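Surface protein SPB1 (Streptococcus agalactiae, PDB 4UZG) forms the backbone subunit of the group B streptococcus type 2b pilus, whose subunits are probably joined covalently by sortases. Local coordinates at residues 13-18 / 230-235; 129-134 / 166-171; 199-204 / 226-231; 263-266 / 272-275. All coordinates share one frame; numbering follows the deposited sequence. Where two conformers were deposited one is given.

Interaction 1: residues 13-18 / 230-235; sequences VGDTVK and GLKEGT. With EDO (1,2-ethanediol), chain B.
Val13 meets Gly230 at the tight end of this contact. The backbone N of Val13 donates a hydrogen bond to Gly230 O at 2.9 Å, with an angle of 162° at the hydrogen. Beside the bond, Val13 CG2 lies 3.7 Å from Gly230 CA. CG1 is the branch set anti to the backbone N (chi1 166°), which turns CG2 to the glycine. Gly230 has no side chain, and its positive phi of 114° suits glycine. Gly230 and Leu231 together stand opposite the single residue Gly169, a G1 beta bulge at the end of strand 225-231. The bulge belongs to the prealbumin-like domain, while 13-18 leads into strand 16-26 of the large N-terminal sheet. The other side of the contact is loose and wet. Asp15 and Lys232 touch only loosely, their charged atoms OD2 and NZ 4.8 Å apart. A water bridges them, giving a hydrogen to Asp15 OD2 at 2.7 Å and accepting one from Lys232 NZ at 2.9 Å. Each group has a second hold nearby. Asp15 OD2 also accepts from Ser12 N, and Lys232 NZ also bonds Thr10 O and Gln8 OE1. Farther along, an ethanediol, probably from the crystallisation liquor, spans the backbone of Thr235: Thr235 N donates to its O1 at 2.8 Å, and its O2 donates to Thr235 O. It is also hydrogen-bonded to Ala194 N.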
loop_
_atom_site.group_PDB
_atom_site.type_symbol
_atom_site.label_atom_id
_atom_site.label_comp_id
_atom_site.label_asym_id
_atom_site.label_seq_id
_atom_site.Cartn_x
_atom_site.Cartn_y
_atom_site.Cartn_z
ATOM N N VAL A 13 0.179 -6.839 2.443
ATOM C CA VAL A 13 1.096 -7.308 1.418
ATOM C C VAL A 13 0.348 -8.216 0.443
ATOM O O VAL A 13 -0.428 -9.084 0.848
ATOM C CB VAL A 13 2.311 -7.974 2.085
ATOM C CG1 VAL A 13 3.123 -8.781 1.085
ATOM C CG2 VAL A 13 3.179 -6.910 2.756
ATOM N N GLY A 14 0.555 -7.972 -0.842
ATOM C CA GLY A 14 -0.128 -8.658 -1.923
ATOM C C GLY A 14 -1.348 -7.937 -2.476
ATOM O O GLY A 14 -1.840 -8.304 -3.551
ATOM N N ASP A 15 -1.827 -6.921 -1.765
ATOM C CA ASP A 15 -3.006 -6.184 -2.217
ATOM C C ASP A 15 -2.678 -5.329 -3.453
ATOM O O ASP A 15 -1.558 -4.862 -3.665
ATOM C CB ASP A 15 -3.534 -5.233 -1.144
ATOM C CG ASP A 15 -4.275 -5.897 0.001
ATOM O OD1 ASP A 15 -4.479 -7.125 0.003
ATOM O OD2 ASP A 15 -4.662 -5.121 0.910
ATOM N N THR A 16 -3.716 -5.114 -4.241
ATOM C CA THR A 16 -3.689 -4.140 -5.323
ATOM C C THR A 16 -3.900 -2.745 -4.739
ATOM O O THR A 16 -4.888 -2.490 -4.036
ATOM C CB THR A 16 -4.781 -4.444 -6.339
ATOM O OG1 THR A 16 -4.548 -5.748 -6.866
ATOM C CG2 THR A 16 -4.783 -3.419 -7.475
ATOM N N VAL A 17 -2.967 -1.852 -5.042
ATOM C CA VAL A 17 -3.017 -0.451 -4.684
ATOM C C VAL A 17 -3.465 0.322 -5.914
ATOM O O VAL A 17 -2.837 0.228 -6.963
ATOM C CB VAL A 17 -1.617 0.044 -4.263
ATOM C CG1 VAL A 17 -1.651 1.527 -3.933
ATOM C CG2 VAL A 17 -1.079 -0.769 -3.079
ATOM N N LYS A 18 -4.578 1.055 -5.822
ATOM C CA LYS A 18 -4.989 1.919 -6.932
ATOM C C LYS A 18 -4.579 3.337 -6.640
ATOM O O LYS A 18 -4.980 3.930 -5.624
ATOM C CB LYS A 18 -6.480 1.864 -7.232
ATOM C CG LYS A 18 -6.771 2.615 -8.519
ATOM C CD LYS A 18 -8.131 2.299 -9.115
ATOM C CE LYS A 18 -8.182 2.634 -10.608
ATOM N NZ LYS A 18 -7.264 1.760 -11.398
ATOM N N GLY A 230 2.961 -6.742 7.668
ATOM C CA GLY A 230 2.352 -6.526 6.370
ATOM C C GLY A 230 0.843 -6.690 6.298
ATOM O O GLY A 230 0.336 -7.206 5.301
ATOM N N LEU A 231 0.130 -6.228 7.318
ATOM C CA LEU A 231 -1.312 -6.419 7.432
ATOM C C LEU A 231 -2.050 -5.073 7.356
ATOM O O LEU A 231 -1.655 -4.069 7.933
ATOM C CB LEU A 231 -1.658 -7.047 8.787
ATOM C CG LEU A 231 -1.146 -8.468 8.991
ATOM C CD1 LEU A 231 -1.268 -8.850 10.446
ATOM C CD2 LEU A 231 -1.901 -9.432 8.116
ATOM N N LYS A 232 -3.202 -5.121 6.711
ATOM C CA LYS A 232 -4.149 -4.037 6.654
ATOM C C LYS A 232 -4.699 -3.744 8.051
ATOM O O LYS A 232 -4.814 -4.644 8.894
ATOM C CB LYS A 232 -5.292 -4.471 5.696
ATOM C CG LYS A 232 -6.253 -3.366 5.303
ATOM C CD LYS A 232 -7.263 -3.887 4.281
ATOM C CE LYS A 232 -8.235 -2.836 3.780
ATOM N NZ LYS A 232 -7.561 -1.856 2.863
ATOM N N GLU A 233 -5.109 -2.514 8.305
ATOM C CA GLU A 233 -5.816 -2.199 9.533
ATOM C C GLU A 233 -7.037 -3.100 9.681
ATOM O O GLU A 233 -7.637 -3.529 8.691
ATOM C CB GLU A 233 -6.252 -0.740 9.535
ATOM C CG GLU A 233 -7.349 -0.468 8.554
ATOM C CD GLU A 233 -7.466 1.004 8.229
ATOM O OE1 GLU A 233 -6.796 1.449 7.276
ATOM O OE2 GLU A 233 -8.226 1.701 8.932
ATOM N N GLY A 234 -7.428 -3.339 10.925
ATOM C CA GLY A 234 -8.603 -4.141 11.211
ATOM C C GLY A 234 -8.479 -4.831 12.547
ATOM O O GLY A 234 -7.603 -4.545 13.347
ATOM N N THR A 235 -9.414 -5.740 12.755
ATOM C CA THR A 235 -9.491 -6.505 14.000
ATOM C C THR A 235 -9.099 -7.952 13.710
ATOM O O THR A 235 -9.683 -8.585 12.835
ATOM C CB THR A 235 -10.910 -6.470 14.588
ATOM O OG1 THR A 235 -11.300 -5.115 14.782
ATOM C CG2 THR A 235 -10.958 -7.203 15.924
HETATM C C1 EDO B . -10.902 -6.817 9.331
HETATM O O1 EDO B . -11.142 -6.271 10.609
HETATM C C2 EDO B . -9.619 -7.627 9.365
HETATM O O2 EDO B . -9.759 -8.775 10.175
HETATM O O HOH W 1 -6.839 -3.534 0.666
#

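Interaction 2: residues 129-134 / 166-171; sequences GVLKSG and VRDGQI
The backbones at Leu131 and Val166 keep their distance, with CA atoms 8.3 Å apart and no hydrogen bond between the two segments. Side chains bridge the gap. Leu131 reaches across with CG anti to its N (chi1 -172°), and its two methyl groups part to meet two neighbours. CD1 touches Val166 CG2 at 3.8 Å, an apolar contact in which the two side chains run alongside in opposite senses. Val166 has two conformers, and this contact is that of the one described. CD2 lies 3.8 Å from Asp168 OD2, where the side chains cross obliquely. Leu131 ends strand 121-131 of the N-terminal domain. Residues 166-168 are the short connection from strand 162-165 of that domain to strand 169-177, the first strand of the prealbumin-like domain. The leucine thus packs on the link between the two domains. All three touching residues are buried. Val50 flanks both Leu131 and Val166, and Val17 and Tyr19 also lie on Val166. In Asp168, CG lies between its own N and carbonyl carbon, and this torsion (chi1 69°) turns the carboxylate to Leu131. Val13 and Pro137 also touch the Asp168 side chain.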
loop_
_atom_site.group_PDB
_atom_site.type_symbol
_atom_site.label_atom_id
_atom_site.label_comp_id
_atom_site.label_asym_id
_atom_site.label_seq_id
_atom_site.Cartn_x
_atom_site.Cartn_y
_atom_site.Cartn_z
ATOM N N GLY A 129 -0.669 -0.885 -8.656
ATOM C CA GLY A 129 0.518 -1.640 -8.317
ATOM C C GLY A 129 0.142 -2.692 -7.286
ATOM O O GLY A 129 -1.000 -2.742 -6.820
ATOM N N VAL A 130 1.101 -3.527 -6.928
ATOM C CA VAL A 130 0.902 -4.593 -5.944
ATOM C C VAL A 130 1.910 -4.430 -4.812
ATOM O O VAL A 130 3.114 -4.329 -5.049
ATOM C CB VAL A 130 1.011 -5.988 -6.592
ATOM C CG1 VAL A 130 0.893 -7.086 -5.531
ATOM C CG2 VAL A 130 -0.050 -6.172 -7.673
ATOM N N LEU A 131 1.415 -4.362 -3.574
ATOM C CA LEU A 131 2.280 -4.225 -2.418
ATOM C C LEU A 131 3.078 -5.508 -2.212
ATOM O O LEU A 131 2.496 -6.603 -2.258
ATOM C CB LEU A 131 1.438 -3.899 -1.177
ATOM C CG LEU A 131 2.200 -3.542 0.101
ATOM C CD1 LEU A 131 2.998 -2.265 -0.084
ATOM C CD2 LEU A 131 1.248 -3.405 1.263
ATOM N N LYS A 132 4.374 -5.393 -1.941
ATOM C CA LYS A 132 5.239 -6.547 -1.797
ATOM C C LYS A 132 5.941 -6.535 -0.446
ATOM O O LYS A 132 5.786 -5.609 0.349
ATOM C CB LYS A 132 6.266 -6.573 -2.948
ATOM C CG LYS A 132 5.668 -6.635 -4.338
ATOM C CD LYS A 132 4.974 -7.962 -4.637
ATOM C CE LYS A 132 4.443 -7.988 -6.069
ATOM N NZ LYS A 132 3.815 -9.268 -6.437
ATOM N N SER A 133 6.730 -7.574 -0.172
ATOM C CA SER A 133 7.224 -7.811 1.174
ATOM C C SER A 133 8.224 -6.797 1.703
ATOM O O SER A 133 8.461 -6.745 2.909
ATOM C CB SER A 133 7.844 -9.197 1.266
ATOM O OG SER A 133 9.060 -9.204 0.564
ATOM N N GLY A 134 8.851 -6.013 0.819
ATOM C CA GLY A 134 9.814 -5.031 1.256
ATOM C C GLY A 134 9.233 -3.783 1.885
ATOM O O GLY A 134 9.961 -2.974 2.431
ATOM N N VAL A 166 2.342 4.418 0.659
ATOM C CA VAL A 166 1.482 3.276 0.965
ATOM C C VAL A 166 1.828 2.772 2.364
ATOM O O VAL A 166 2.973 2.864 2.813
ATOM C CB VAL A 166 1.586 2.133 -0.056
ATOM C CG1 VAL A 166 1.092 2.588 -1.431
ATOM C CG2 VAL A 166 2.996 1.558 -0.074
ATOM N N ARG A 167 0.821 2.285 3.077
ATOM C CA ARG A 167 0.988 1.923 4.484
ATOM C C ARG A 167 0.487 0.525 4.785
ATOM O O ARG A 167 -0.519 0.081 4.216
ATOM C CB ARG A 167 0.212 2.900 5.370
ATOM C CG ARG A 167 0.486 4.353 5.204
ATOM C CD ARG A 167 1.582 4.790 6.031
ATOM N NE ARG A 167 1.960 6.185 5.871
ATOM C CZ ARG A 167 3.094 6.641 6.342
ATOM N NH1 ARG A 167 3.904 5.829 6.984
ATOM N NH2 ARG A 167 3.443 7.888 6.144
ATOM N N ASP A 168 1.158 -0.135 5.722
ATOM C CA ASP A 168 0.684 -1.386 6.287
ATOM C C ASP A 168 1.069 -1.463 7.762
ATOM O O ASP A 168 1.740 -0.570 8.277
ATOM C CB ASP A 168 1.124 -2.610 5.456
ATOM C CG ASP A 168 2.599 -2.912 5.480
ATOM O OD1 ASP A 168 3.357 -2.434 6.321
ATOM O OD2 ASP A 168 2.988 -3.739 4.590
ATOM N N GLY A 169 0.590 -2.504 8.433
ATOM C CA GLY A 169 0.770 -2.667 9.858
ATOM C C GLY A 169 1.515 -3.933 10.240
ATOM O O GLY A 169 1.764 -4.818 9.416
ATOM N N GLN A 170 1.870 -3.984 11.511
ATOM C CA GLN A 170 2.629 -5.092 12.067
ATOM C C GLN A 170 2.109 -5.456 13.452
ATOM O O GLN A 170 1.824 -4.554 14.256
ATOM C CB GLN A 170 4.089 -4.697 12.173
ATOM C CG GLN A 170 5.010 -5.729 12.814
ATOM C CD GLN A 170 6.401 -5.214 12.843
ATOM O OE1 GLN A 170 6.799 -4.515 13.796
ATOM N NE2 GLN A 170 7.143 -5.497 11.806
ATOM N N ILE A 171 2.002 -6.759 13.702
ATOM C CA ILE A 171 1.634 -7.276 15.011
ATOM C C ILE A 171 2.840 -8.037 15.565
ATOM O O ILE A 171 3.313 -9.001 14.955
ATOM C CB ILE A 171 0.425 -8.221 14.926
ATOM C CG1 ILE A 171 -0.797 -7.506 14.326
ATOM C CG2 ILE A 171 0.099 -8.797 16.304
ATOM C CD1 ILE A 171 -1.991 -8.420 14.055
#

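Interaction 3: residues 199-204 / 226-231; sequences LNFNDT and ITITGL. With EDO (1,2-ethanediol), chain C.
Phe201 and Leu199 lean onto strand 225-231 from segment 199-204. The phenylalanine ring can be followed outward. From CB, chi1 of -148° lies off the usual staggered positions and swings the ring to the strand. On one side of the ring CD2 comes 4.4 Å from Ile228 CG2, which sits at the ring edge. Next along, CE2 lies 3.2 Å from Thr229 O, and CZ, the tip, is 3.5 Å from the same oxygen. This carbonyl O is in the ring plane, so it meets the ring's hydrogen-bearing rim and not its face. O1 of an ethanediol, probably from the crystallisation liquor, approaches CE2 obliquely at 4.0 Å. Another backbone oxygen, Asp203 O, lies in plane at the rim on the other side, 3.4 Å from Phe201 CD1. Leu199 and Ile228 meet tip to tip, with Leu199 CD2 3.9 Å from Ile228 CG2. Both are buried.

The chain around the phenylalanine is pinned by its neighbours. Asn200 OD1 accepts from Asn202 N, two residues on, at 2.9 Å: an Asx turn. The donor sits 37° out of the carbonyl plane. On the strand, Thr229 N donates to the ethanediol O1 at 2.9 Å. The Thr229 hydroxyl is bonded to Gln170 NE2 instead. Tyr218 touches Leu199, Phe201 and Ile228 alike, and Val207, a residue of a calcium site, packs on Leu199 and Phe201. The apolar part of the contact is consistent with the core of the two-sheet sandwich of a prealbumin-like (transthyretin-clan) domain.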
loop_
_atom_site.group_PDB
_atom_site.type_symbol
_atom_site.label_atom_id
_atom_site.label_comp_id
_atom_site.label_asym_id
_atom_site.label_seq_id
_atom_site.Cartn_x
_atom_site.Cartn_y
_atom_site.Cartn_z
ATOM N N LEU A 199 -4.902 -16.694 8.321
ATOM C CA LEU A 199 -3.799 -16.177 7.527
ATOM C C LEU A 199 -2.913 -17.268 6.972
ATOM O O LEU A 199 -2.362 -18.094 7.728
ATOM C CB LEU A 199 -2.940 -15.265 8.406
ATOM C CG LEU A 199 -1.638 -14.744 7.791
ATOM C CD1 LEU A 199 -1.933 -13.855 6.590
ATOM C CD2 LEU A 199 -0.828 -14.002 8.852
ATOM N N ASN A 200 -2.737 -17.255 5.656
ATOM C CA ASN A 200 -1.692 -18.002 4.979
ATOM C C ASN A 200 -0.746 -16.959 4.386
ATOM O O ASN A 200 -1.146 -16.183 3.503
ATOM C CB ASN A 200 -2.238 -18.905 3.885
ATOM C CG ASN A 200 -1.106 -19.612 3.130
ATOM O OD1 ASN A 200 -0.162 -19.011 2.662
ATOM N ND2 ASN A 200 -1.152 -20.920 3.115
ATOM N N PHE A 201 0.475 -16.927 4.888
ATOM C CA PHE A 201 1.482 -15.966 4.457
ATOM C C PHE A 201 2.692 -16.734 3.901
ATOM O O PHE A 201 3.836 -16.266 3.934
ATOM C CB PHE A 201 1.887 -15.034 5.608
ATOM C CG PHE A 201 2.280 -13.609 5.219
ATOM C CD1 PHE A 201 2.587 -13.239 3.910
ATOM C CD2 PHE A 201 2.365 -12.648 6.211
ATOM C CE1 PHE A 201 2.989 -11.941 3.633
ATOM C CE2 PHE A 201 2.752 -11.353 5.931
ATOM C CZ PHE A 201 3.055 -10.999 4.641
ATOM N N ASN A 202 2.428 -17.911 3.338
ATOM C CA ASN A 202 3.522 -18.715 2.805
ATOM C C ASN A 202 4.156 -18.110 1.560
ATOM O O ASN A 202 5.355 -18.277 1.335
ATOM C CB ASN A 202 3.061 -20.127 2.559
ATOM C CG ASN A 202 2.697 -20.841 3.857
ATOM O OD1 ASN A 202 3.030 -20.407 4.981
ATOM N ND2 ASN A 202 1.996 -21.934 3.715
ATOM N N ASP A 203 3.364 -17.411 0.751
ATOM C CA ASP A 203 3.928 -16.544 -0.285
ATOM C C ASP A 203 4.315 -15.269 0.446
ATOM O O ASP A 203 3.448 -14.507 0.907
ATOM C CB ASP A 203 2.904 -16.243 -1.376
ATOM C CG ASP A 203 3.447 -15.358 -2.476
ATOM O OD1 ASP A 203 4.502 -14.719 -2.302
ATOM O OD2 ASP A 203 2.779 -15.287 -3.536
ATOM N N THR A 204 5.615 -15.033 0.592
ATOM C CA THR A 204 6.077 -13.891 1.366
ATOM C C THR A 204 5.613 -12.548 0.777
ATOM O O THR A 204 5.626 -11.532 1.486
ATOM C CB THR A 204 7.594 -13.881 1.527
ATOM O OG1 THR A 204 8.205 -13.869 0.232
ATOM C CG2 THR A 204 8.062 -15.101 2.314
ATOM N N ILE A 226 6.558 -13.530 18.281
ATOM C CA ILE A 226 6.220 -13.721 16.870
ATOM C C ILE A 226 6.021 -12.334 16.274
ATOM O O ILE A 226 5.300 -11.516 16.857
ATOM C CB ILE A 226 4.889 -14.490 16.712
ATOM C CG1 ILE A 226 5.040 -15.945 17.162
ATOM C CG2 ILE A 226 4.380 -14.444 15.256
ATOM C CD1 ILE A 226 3.720 -16.612 17.481
ATOM N N THR A 227 6.591 -12.091 15.090
ATOM C CA THR A 227 6.318 -10.856 14.358
ATOM C C THR A 227 5.611 -11.186 13.061
ATOM O O THR A 227 6.106 -11.982 12.260
ATOM C CB THR A 227 7.620 -10.075 14.087
ATOM O OG1 THR A 227 8.304 -9.848 15.318
ATOM C CG2 THR A 227 7.326 -8.741 13.447
ATOM N N ILE A 228 4.465 -10.547 12.828
ATOM C CA ILE A 228 3.728 -10.662 11.568
ATOM C C ILE A 228 3.680 -9.275 10.962
ATOM O O ILE A 228 3.076 -8.365 11.528
ATOM C CB ILE A 228 2.308 -11.245 11.759
ATOM C CG1 ILE A 228 2.355 -12.581 12.522
ATOM C CG2 ILE A 228 1.651 -11.390 10.399
ATOM C CD1 ILE A 228 0.992 -13.160 12.853
ATOM N N THR A 229 4.348 -9.101 9.823
ATOM C CA THR A 229 4.504 -7.787 9.201
ATOM C C THR A 229 3.790 -7.759 7.872
ATOM O O THR A 229 4.017 -8.617 7.024
ATOM C CB THR A 229 5.996 -7.491 8.982
ATOM O OG1 THR A 229 6.687 -7.649 10.220
ATOM C CG2 THR A 229 6.208 -6.093 8.414
ATOM N N GLY A 230 2.961 -6.742 7.668
ATOM C CA GLY A 230 2.352 -6.526 6.370
ATOM C C GLY A 230 0.843 -6.690 6.298
ATOM O O GLY A 230 0.336 -7.206 5.301
ATOM N N LEU A 231 0.130 -6.228 7.318
ATOM C CA LEU A 231 -1.312 -6.419 7.432
ATOM C C LEU A 231 -2.050 -5.073 7.356
ATOM O O LEU A 231 -1.655 -4.069 7.933
ATOM C CB LEU A 231 -1.658 -7.047 8.787
ATOM C CG LEU A 231 -1.146 -8.468 8.991
ATOM C CD1 LEU A 231 -1.268 -8.850 10.446
ATOM C CD2 LEU A 231 -1.901 -9.432 8.116
HETATM C C1 EDO C . 6.966 -11.648 9.219
HETATM O O1 EDO C . 5.709 -11.337 8.631
HETATM C C2 EDO C . 8.031 -11.788 8.145
HETATM O O2 EDO C . 8.239 -10.511 7.533
#

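Interaction 4: residues 263-266 / 272-275; sequences TDTT and LVNP
Thr265 and Val273 pair as an antiparallel, non-hydrogen-bonded bridge, their CA atoms 4.5 Å apart, in a short and weakly bonded hairpin. Backbone bonds flank this pair. Thr266 N donates to Leu272 O at 2.9 Å, almost straight on to the carbonyl. Asn274 N reaches Asp264 O at 2.8 Å, but the angle of 125° makes this bond weak. Two CA-H...O contacts add to it: Val273 CA to Asp264 O and Thr265 CA to Leu272 O.

Side-chain bonds centre on Asn274. Its ND2 gives one hydrogen to Asp264 O at 3.0 Å and the other to Thr266 OG1 at 2.8 Å. Asp264 O serves both the backbone and the side chain of Asn274. Both acceptors lie close to the amide plane, so the two bonds fix the rotation of the amide about CB-CG. Thr266 crosses Asn274 at about a right angle. A water lies between Asn274 OD1, to which it donates, and Thr266 OG1.

Van der Waals contacts are lighter. Leu272 CB lies 3.9 Å from Thr266 CB, and Val273 CG1 is 3.7 Å from Thr263 O. Asp264 CB rests 3.4 Å from Asn274 O.

The chain turns a corner at Leu272. Val273 continues into strand 273-279, which runs parallel to strand 169-177 and bonds it through Gln170 and Thr172. Val273 and Pro275 pack on Ile171 and on Val256 of strand 254-258. Leu272 rests on Gln170 and Pro137.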
loop_
_atom_site.group_PDB
_atom_site.type_symbol
_atom_site.label_atom_id
_atom_site.label_comp_id
_atom_site.label_asym_id
_atom_site.label_seq_id
_atom_site.Cartn_x
_atom_site.Cartn_y
_atom_site.Cartn_z
ATOM N N THR A 263 -4.584 -0.921 20.813
ATOM C CA THR A 263 -3.877 -0.883 22.073
ATOM C C THR A 263 -2.435 -1.390 21.895
ATOM O O THR A 263 -2.046 -1.886 20.824
ATOM C CB THR A 263 -4.589 -1.785 23.086
ATOM O OG1 THR A 263 -4.666 -3.115 22.570
ATOM C CG2 THR A 263 -5.995 -1.296 23.336
ATOM N N ASP A 264 -1.631 -1.216 22.940
ATOM C CA ASP A 264 -0.284 -1.760 22.949
ATOM C C ASP A 264 0.558 -1.228 21.795
ATOM O O ASP A 264 1.288 -1.979 21.145
ATOM C CB ASP A 264 -0.361 -3.293 22.882
ATOM C CG ASP A 264 -1.221 -3.882 23.987
ATOM O OD1 ASP A 264 -1.097 -3.413 25.148
ATOM O OD2 ASP A 264 -2.021 -4.822 23.720
ATOM N N THR A 265 0.467 0.066 21.531
ATOM C CA THR A 265 1.179 0.624 20.397
ATOM C C THR A 265 2.638 0.936 20.712
ATOM O O THR A 265 3.002 1.186 21.855
ATOM C CB THR A 265 0.484 1.892 19.877
ATOM O OG1 THR A 265 0.564 2.928 20.855
ATOM C CG2 THR A 265 -0.973 1.626 19.553
ATOM N N THR A 266 3.463 0.931 19.674
ATOM C CA THR A 266 4.840 1.398 19.754
ATOM C C THR A 266 4.876 2.873 19.434
ATOM O O THR A 266 4.491 3.275 18.338
ATOM C CB THR A 266 5.722 0.707 18.706
ATOM O OG1 THR A 266 5.779 -0.689 18.979
ATOM C CG2 THR A 266 7.136 1.282 18.711
ATOM N N LEU A 272 1.702 -0.259 14.630
ATOM C CA LEU A 272 2.768 -1.072 15.199
ATOM C C LEU A 272 2.296 -1.508 16.584
ATOM O O LEU A 272 2.428 -0.759 17.549
ATOM C CB LEU A 272 4.092 -0.306 15.292
ATOM C CG LEU A 272 4.646 0.247 13.986
ATOM C CD1 LEU A 272 5.871 1.100 14.273
ATOM C CD2 LEU A 272 4.974 -0.857 13.013
ATOM N N VAL A 273 1.720 -2.704 16.680
ATOM C CA VAL A 273 1.076 -3.109 17.921
ATOM C C VAL A 273 1.801 -4.316 18.525
ATOM O O VAL A 273 2.474 -5.093 17.838
ATOM C CB VAL A 273 -0.448 -3.376 17.746
ATOM C CG1 VAL A 273 -1.156 -2.156 17.211
ATOM C CG2 VAL A 273 -0.733 -4.559 16.872
ATOM N N ASN A 274 1.642 -4.449 19.841
ATOM C CA ASN A 274 2.428 -5.373 20.639
ATOM C C ASN A 274 1.579 -6.103 21.670
ATOM O O ASN A 274 1.790 -5.946 22.874
ATOM C CB ASN A 274 3.518 -4.608 21.383
ATOM C CG ASN A 274 4.426 -3.847 20.462
ATOM O OD1 ASN A 274 5.472 -4.352 20.028
ATOM N ND2 ASN A 274 4.039 -2.610 20.149
ATOM N N PRO A 275 0.635 -6.945 21.231
ATOM C CA PRO A 275 -0.158 -7.706 22.198
ATOM C C PRO A 275 0.690 -8.696 23.005
ATOM O O PRO A 275 1.610 -9.319 22.462
ATOM C CB PRO A 275 -1.144 -8.464 21.294
ATOM C CG PRO A 275 -0.431 -8.590 19.986
ATOM C CD PRO A 275 0.260 -7.263 19.846
HETATM O O HOH W 2 6.312 -2.579 17.390
#

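Overall arrangement
From the N terminus, residues 13-18 open the longest loop, which interaction 1 closes 212 residues later at 230-235. Interaction 2 is nested inside it, joining the end of strand 121-131 to the interdomain link. The two touch: Gly14 N bonds Leu131 O just ahead of strand 16-26, and Leu231 pairs with Gly169 in the next domain. Interaction 3 opens inside the loop of interaction 1 and shares Gly230 and Leu231 with it. Interaction 4 comes last, as a local hairpin, and meets interaction 2 through strands 169-177 and 273-279. Interactions 1 and 2 tie the two domains together; interactions 3 and 4 lie within the C-terminal part.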